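Local coordinates for protein NalP translocator (Neisseria meningitidis, PDB 1UYN) that forms the outer-membrane beta-barrel of an autotransporter, a hydrophilic pore for moving its secreted serine-protease passenger domain to the bacterial cell surface, at residues A285-A290 / G296-R301; A19-M24 / T104-L109. All coordinates share one frame; numbering follows the deposited sequence.

Interaction 1: residues A285-A290 / G296-R301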
# COMPACT_ATOMS: atom_id res chain seq x y z
N ALA A 285 -15.56 3.25 4.30
CA ALA A 285 -14.69 4.21 4.98
C ALA A 285 -13.65 3.45 5.82
O ALA A 285 -13.98 2.63 6.64
CB ALA A 285 -15.53 5.13 5.86
N ARG A 286 -12.38 3.74 5.63
CA ARG A 286 -11.35 3.14 6.44
C ARG A 286 -10.36 4.20 6.85
O ARG A 286 -9.99 5.00 6.04
CB ARG A 286 -10.66 2.06 5.65
CG ARG A 286 -11.18 0.69 5.97
CD ARG A 286 -10.48 -0.39 5.26
NE ARG A 286 -9.61 -1.19 6.12
CZ ARG A 286 -9.87 -2.46 6.48
NH1 ARG A 286 -11.01 -3.06 6.11
NH2 ARG A 286 -9.02 -3.12 7.26
N TYR A 287 -9.96 4.23 8.11
CA TYR A 287 -8.84 5.02 8.53
C TYR A 287 -7.92 4.13 9.35
O TYR A 287 -8.37 3.22 10.04
CB TYR A 287 -9.29 6.24 9.35
CG TYR A 287 -8.10 6.88 10.03
CD1 TYR A 287 -7.28 7.78 9.32
CD2 TYR A 287 -7.72 6.50 11.33
CE1 TYR A 287 -6.17 8.33 9.92
CE2 TYR A 287 -6.61 7.04 11.93
CZ TYR A 287 -5.83 7.96 11.22
OH TYR A 287 -4.73 8.51 11.83
N SER A 288 -6.63 4.42 9.29
CA SER A 288 -5.55 3.59 9.79
C SER A 288 -4.36 4.48 10.21
O SER A 288 -3.99 5.41 9.50
CB SER A 288 -5.06 2.67 8.67
OG SER A 288 -4.63 1.43 9.22
N TYR A 289 -3.73 4.17 11.34
CA TYR A 289 -2.45 4.77 11.69
C TYR A 289 -1.36 3.71 11.85
O TYR A 289 -1.53 2.80 12.65
CB TYR A 289 -2.60 5.50 13.02
CG TYR A 289 -1.31 6.13 13.45
CD1 TYR A 289 -0.81 7.26 12.78
CD2 TYR A 289 -0.57 5.58 14.49
CE1 TYR A 289 0.39 7.84 13.15
CE2 TYR A 289 0.66 6.15 14.87
CZ TYR A 289 1.12 7.29 14.20
OH TYR A 289 2.30 7.85 14.59
N ALA A 290 -0.24 3.84 11.16
CA ALA A 290 0.93 2.98 11.39
C ALA A 290 2.02 3.74 12.17
O ALA A 290 2.35 4.87 11.81
CB ALA A 290 1.50 2.54 10.11
N GLY A 296 5.55 7.32 11.33
CA GLY A 296 4.14 7.51 11.60
C GLY A 296 3.42 7.85 10.32
O GLY A 296 3.82 8.76 9.64
N ASN A 297 2.36 7.14 10.00
CA ASN A 297 1.62 7.35 8.78
C ASN A 297 0.14 7.30 9.03
O ASN A 297 -0.32 6.36 9.58
CB ASN A 297 1.97 6.28 7.75
CG ASN A 297 1.47 6.62 6.36
OD1 ASN A 297 2.03 7.53 5.68
ND2 ASN A 297 0.39 5.95 5.92
N HIS A 298 -0.59 8.32 8.60
CA HIS A 298 -2.06 8.27 8.54
C HIS A 298 -2.47 7.74 7.18
O HIS A 298 -2.08 8.27 6.19
CB HIS A 298 -2.68 9.66 8.75
CG HIS A 298 -2.20 10.36 9.97
ND1 HIS A 298 -0.94 10.92 10.05
CD2 HIS A 298 -2.79 10.60 11.16
CE1 HIS A 298 -0.78 11.47 11.24
NE2 HIS A 298 -1.89 11.29 11.93
N SER A 299 -3.26 6.68 7.14
CA SER A 299 -3.87 6.14 5.89
C SER A 299 -5.38 6.22 5.99
O SER A 299 -5.97 5.82 6.99
CB SER A 299 -3.46 4.68 5.67
OG SER A 299 -3.53 4.37 4.29
N GLY A 300 -6.01 6.77 4.96
CA GLY A 300 -7.47 6.90 4.91
C GLY A 300 -8.01 6.27 3.64
O GLY A 300 -7.25 5.98 2.75
N ARG A 301 -9.30 6.08 3.51
CA ARG A 301 -9.84 5.40 2.32
C ARG A 301 -11.35 5.55 2.24
O ARG A 301 -12.03 5.31 3.23
CB ARG A 301 -9.50 3.92 2.35
CG ARG A 301 -9.02 3.40 1.06
CD ARG A 301 -9.29 1.95 0.85
NE ARG A 301 -8.56 1.13 1.81
CZ ARG A 301 -8.96 -0.06 2.29
NH1 ARG A 301 -10.12 -0.62 1.93
NH2 ARG A 301 -8.17 -0.70 3.16
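Arg286 and Arg301 run side by side from a hydrogen-bonded pair, pointing the same way, with their guanidinium planes only 8° apart. The two groups are staggered along the side chains, so that Arg286 CD lies over one face of the Arg301 guanidinium, 3.4 Å from Arg301 CZ. Both arginines reach Asp34, Arg286 through a salt bridge and Arg301 through a longer, weak ion pair. On the other face of the sheet stand Tyr287, Tyr289 and His298. Tyr289 has CG anti to its own N (chi1 179°), which lays the ring toward the partner strand; its edge meets the face of His298 in a T-shaped stack, centroids 5.4 Å apart and planes at 63°. Tyr287 lies alongside His298, its hydroxyl at the imidazole edge. These residues belong to the antiparallel hairpin of strands 281-292 and 295-307, the last two of the twelve-stranded translocator barrel. Ser288 N to Ser299 O and Ser299 N to Ser288 O are both 2.8 Å, the second nearly straight, the first distinctly bent. On the arginine face, turned to the lumen, Ser299 OG and Asn297 ND2 are both hydrogen-bonded to Asp52 OD1. His298 ND1 is hydrogen-bonded to Gly53 O on strand 43-57, which closes the barrel.

Interaction 2: residues A19-M24 / T104-L109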
# COMPACT_ATOMS: atom_id res chain seq x y z
N ALA A 19 11.65 4.39 -1.21
CA ALA A 19 11.14 3.79 0.04
C ALA A 19 9.69 4.24 0.36
O ALA A 19 8.86 3.41 0.76
CB ALA A 19 12.04 4.18 1.20
N ALA A 20 9.42 5.54 0.20
CA ALA A 20 8.08 6.09 0.44
C ALA A 20 7.04 5.49 -0.49
O ALA A 20 5.91 5.27 -0.08
CB ALA A 20 8.08 7.60 0.30
N HIS A 21 7.42 5.21 -1.73
CA HIS A 21 6.53 4.60 -2.71
C HIS A 21 6.21 3.13 -2.36
O HIS A 21 5.04 2.73 -2.31
CB HIS A 21 7.11 4.66 -4.12
CG HIS A 21 6.31 3.89 -5.11
ND1 HIS A 21 5.04 4.26 -5.49
CD2 HIS A 21 6.56 2.73 -5.75
CE1 HIS A 21 4.57 3.38 -6.35
NE2 HIS A 21 5.47 2.44 -6.53
N ALA A 22 7.25 2.32 -2.13
CA ALA A 22 7.08 0.93 -1.66
C ALA A 22 6.16 0.79 -0.45
O ALA A 22 5.42 -0.20 -0.31
CB ALA A 22 8.45 0.30 -1.33
N ASP A 23 6.27 1.76 0.45
CA ASP A 23 5.56 1.73 1.72
C ASP A 23 4.10 2.00 1.43
O ASP A 23 3.22 1.31 1.93
CB ASP A 23 6.16 2.79 2.61
CG ASP A 23 5.59 2.77 3.99
OD1 ASP A 23 5.94 1.87 4.76
OD2 ASP A 23 4.86 3.66 4.42
N MET A 24 3.84 2.98 0.57
CA MET A 24 2.48 3.26 0.13
C MET A 24 1.88 2.10 -0.60
O MET A 24 0.70 1.82 -0.40
CB MET A 24 2.42 4.50 -0.75
CG MET A 24 1.98 5.74 0.04
SD MET A 24 2.40 7.28 -0.74
CE MET A 24 2.86 8.21 0.67
N THR A 104 6.29 11.11 -7.06
CA THR A 104 6.13 9.80 -7.63
C THR A 104 4.77 9.65 -8.30
O THR A 104 3.71 9.82 -7.67
CB THR A 104 6.19 8.73 -6.50
OG1 THR A 104 7.39 8.85 -5.71
CG2 THR A 104 6.28 7.32 -7.09
N ASP A 105 4.80 9.26 -9.57
CA ASP A 105 3.62 8.79 -10.25
C ASP A 105 3.66 7.32 -10.39
O ASP A 105 4.69 6.74 -10.68
CB ASP A 105 3.58 9.38 -11.64
CG ASP A 105 3.31 10.79 -11.59
OD1 ASP A 105 2.78 11.30 -10.57
OD2 ASP A 105 3.59 11.49 -12.54
N SER A 106 2.51 6.68 -10.25
CA SER A 106 2.55 5.23 -10.33
C SER A 106 1.34 4.61 -10.95
O SER A 106 0.22 5.13 -10.89
CB SER A 106 2.83 4.63 -8.97
OG SER A 106 1.86 5.07 -8.02
N ILE A 107 1.60 3.51 -11.63
CA ILE A 107 0.52 2.74 -12.23
C ILE A 107 0.72 1.32 -11.88
O ILE A 107 1.74 0.75 -12.18
CB ILE A 107 0.41 2.97 -13.74
CG1 ILE A 107 0.02 4.44 -13.97
CG2 ILE A 107 -0.65 2.03 -14.33
CD1 ILE A 107 -0.05 4.91 -15.45
N SER A 108 -0.31 0.74 -11.28
CA SER A 108 -0.21 -0.58 -10.70
C SER A 108 -1.45 -1.37 -10.92
O SER A 108 -2.57 -0.85 -10.78
CB SER A 108 -0.01 -0.46 -9.19
OG SER A 108 1.14 0.28 -8.89
N LEU A 109 -1.23 -2.65 -11.22
CA LEU A 109 -2.25 -3.65 -11.24
C LEU A 109 -2.14 -4.50 -9.97
O LEU A 109 -1.09 -5.00 -9.65
CB LEU A 109 -2.05 -4.52 -12.43
CG LEU A 109 -2.85 -5.82 -12.38
CD1 LEU A 109 -4.39 -5.58 -12.39
CD2 LEU A 109 -2.41 -6.69 -13.57
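His21 reaches from the helix to the barrel wall and touches Thr104 and Ser106, chiefly with the ND1 and CE1 atoms of its imidazole. Its CB points toward the strand and lies 4.1 Å from Thr104 CG2. With CG anti to the backbone N (chi1 173°), the ring is carried outward from the helix, and CG stays near the same methyl. ND1 comes nearer still, 3.7 Å from Thr104 CG2, and is 4.1 Å from Ser106 CB. CE1 completes the path along the strand: it lies 3.4 Å from Ser106 CB and 3.6 Å from Ser106 OG. The methyl thus serves CB, CG and ND1, and the serine takes over at CE1. Both partners meet the imidazole obliquely, and the His21 and Thr104 side chains cross at about a right angle. No hydrogen bond links the two segments; the contact is van der Waals, with a small buried area of 126 Å². Thr104 turns its methyl to the ring, while OG1 is hydrogen-bonded to Asn134 OD1. The ring of Tyr132, on the adjoining strand 121-139, also meets the His21 ring, their planes at about 40°. Thr104 and Ser106 alternate with Asp105 and Ile107, which point away from the helix, Ile107 touching Met90 on strand 82-97. The contact therefore marks the inner face of strand 100-117, against helix 12-34, the helix that occupies the barrel lumen. Around the same turn of helix, Ala20 and Met24 pack on Met65 of strand 62-79, and Met24 also on Asp52 of strand 43-57. Farther along strand 100-117, Ser108 OG is hydrogen-bonded to Gln25 NE2, so helix and wall stay in touch for more than one turn.

Interaction 1 is part of the barrel wall itself, whereas interaction 2 ties that wall to helix 12-34 in the pore. Their centres lie 16 Å apart and their nearest atoms about 5 Å, without touching. The helix connects them: Arg27 forms a salt bridge with Asp23 of segment 19-24 and packs on Asn297 and Ser299, while Asp34, at the helix end, receives Arg286. Asp52 is a second shared neighbour, meeting Met24, Asn297 and Ser299. A bound pentaethylene glycol monodecyl ether lies about 8 Å from the Ser106 side chain and about 13 Å from that of Arg301; Met90 of its pocket is touched by Ile107, on the outward side of the strand that carries Ser106.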